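Local structure of Two-component response regulator yesN (Fusobacterium nucleatum, 3LSG) at the interface of chains A and B. The protein probably acts as a DNA-binding transcription regulator of a two-component system, this fragment being its C-terminal AraC-type helix-turn-helix domain. Coordinates in Å, arbitrary orientation; residue numbers count along the deposited sequence, not the author numbering. Chains: chain A/B, Two-component response regulator yesN.

The interface of chains A and B. Residues chain A 22, 33, 37, 49; chain B 81-82, 84-85.
B:Asp82, in an extended backbone conformation just ahead of helix 83-94, meets A:Ser37 and A:Gln49, which sit on helices 33-44 and 48-66 of the other chain. Its carboxylate splits its work between the two oxygens. OD1 takes the hydroxyl OG of A:Ser37 at 2.7 Å from above the carboxylate plane, while the backbone N of B:Tyr85 reaches the same oxygen from the opposite face, 3.1 Å away. That second bond caps the start of the helix; together with the bonds from chain A it should hold the carboxylate's rotation. OD2 is met on its syn side by the amide NE2 of A:Gln49 at 3.0 Å, with OD2 close to the plane of the amide. The A:Gln49 chain bends at chi2 (86°), laying its amide nearly parallel to the B:Tyr85 ring, 13° between the planes, over the CG end, while the aliphatic CG of A:Gln49 sits over the ring centre, 3.7 Å from the centroid. One amide thus serves both as donor and as stacking surface. Its OE1 joins B:Asp82 OD1 and A:Ser37 OG through water 1, and water 3 ties A:Ser37 OG to the backbone N of B:Asn84. Beside the carboxylate, methyl CD2 of A:Leu22 packs 3.7 Å from CG of B:Asp82, the two side chains crossing near a right angle. B:Glu81 stretches past A:Leu22, and water 2 links its OE2 to the backbone N of A:Leu22, the first residue of helix 22-28. CB of A:Ser33 rests 3.4 Å from the backbone O of B:Glu81. The patch sets recognition helix 33-44 against the start of the partner's recognition helix 83-94, a pairing that may hinder DNA binding and may be a crystal arrangement rather than that of the full-length regulator.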
loop_
_atom_site.group_PDB
_atom_site.type_symbol
_atom_site.label_atom_id
_atom_site.label_comp_id
_atom_site.label_asym_id
_atom_site.label_seq_id
_atom_site.Cartn_x
_atom_site.Cartn_y
_atom_site.Cartn_z
ATOM N N LEU A 22 -2.516 6.902 -5.387
ATOM C CA LEU A 22 -2.380 8.357 -5.342
ATOM C C LEU A 22 -2.031 8.897 -6.724
ATOM O O LEU A 22 -2.591 9.899 -7.161
ATOM C CB LEU A 22 -1.308 8.771 -4.314
ATOM C CG LEU A 22 -1.006 10.277 -4.247
ATOM C CD1 LEU A 22 -2.242 11.035 -3.869
ATOM C CD2 LEU A 22 0.114 10.601 -3.271
ATOM N N SER A 33 1.527 14.070 -7.789
ATOM C CA SER A 33 1.240 13.334 -6.561
ATOM C C SER A 33 1.699 14.111 -5.326
ATOM O O SER A 33 1.017 14.119 -4.295
ATOM C CB SER A 33 1.940 11.978 -6.600
ATOM O OG SER A 33 1.307 11.168 -7.565
ATOM N N SER A 37 -0.941 15.151 -2.547
ATOM C CA SER A 37 -0.805 14.614 -1.192
ATOM C C SER A 37 -1.070 15.689 -0.142
ATOM O O SER A 37 -1.821 15.473 0.808
ATOM C CB SER A 37 0.579 14.010 -0.969
ATOM O OG SER A 37 0.775 13.754 0.413
ATOM N N GLN A 49 -4.055 8.028 1.384
ATOM C CA GLN A 49 -3.976 6.585 1.605
ATOM C C GLN A 49 -4.902 6.100 2.732
ATOM O O GLN A 49 -5.459 5.011 2.651
ATOM C CB GLN A 49 -2.531 6.158 1.896
ATOM C CG GLN A 49 -1.571 6.296 0.711
ATOM C CD GLN A 49 -0.944 7.695 0.584
ATOM O OE1 GLN A 49 -1.378 8.665 1.221
ATOM N NE2 GLN A 49 0.089 7.792 -0.233
ATOM N N GLU B 81 5.169 7.550 -3.275
ATOM C CA GLU B 81 4.546 8.518 -4.176
ATOM C C GLU B 81 4.533 9.934 -3.606
ATOM O O GLU B 81 4.300 10.904 -4.326
ATOM C CB GLU B 81 3.114 8.088 -4.507
ATOM C CG GLU B 81 2.981 6.650 -4.990
ATOM C CD GLU B 81 1.546 6.280 -5.289
ATOM O OE1 GLU B 81 1.103 6.525 -6.427
ATOM O OE2 GLU B 81 0.854 5.754 -4.386
ATOM N N ASP B 82 4.779 10.065 -2.306
ATOM C CA ASP B 82 4.747 11.382 -1.703
ATOM C C ASP B 82 5.483 11.344 -0.382
ATOM O O ASP B 82 5.510 10.306 0.293
ATOM C CB ASP B 82 3.295 11.846 -1.514
ATOM C CG ASP B 82 2.545 11.035 -0.451
ATOM O OD1 ASP B 82 2.300 11.591 0.642
ATOM O OD2 ASP B 82 2.175 9.865 -0.721
ATOM N N ASN B 84 4.994 12.735 2.624
ATOM C CA ASN B 84 4.335 12.599 3.918
ATOM C C ASN B 84 4.007 11.138 4.233
ATOM O O ASN B 84 4.148 10.697 5.370
ATOM C CB ASN B 84 3.084 13.460 4.031
ATOM C CG ASN B 84 2.456 13.379 5.422
ATOM O OD1 ASN B 84 1.499 12.632 5.649
ATOM N ND2 ASN B 84 3.014 14.136 6.368
ATOM N N TYR B 85 3.597 10.378 3.228
ATOM C CA TYR B 85 3.315 8.969 3.473
ATOM C C TYR B 85 4.593 8.211 3.825
ATOM O O TYR B 85 4.586 7.347 4.701
ATOM C CB TYR B 85 2.626 8.305 2.284
ATOM C CG TYR B 85 1.875 7.045 2.697
ATOM C CD1 TYR B 85 1.030 7.065 3.796
ATOM C CD2 TYR B 85 2.010 5.853 1.992
ATOM C CE1 TYR B 85 0.337 5.924 4.199
ATOM C CE2 TYR B 85 1.315 4.709 2.378
ATOM C CZ TYR B 85 0.484 4.760 3.490
ATOM O OH TYR B 85 -0.216 3.649 3.896
HETATM O O HOH W 1 -0.171 11.095 1.888
HETATM O O HOH W 2 -1.546 5.355 -3.044
HETATM O O HOH W 3 3.386 14.818 1.132
#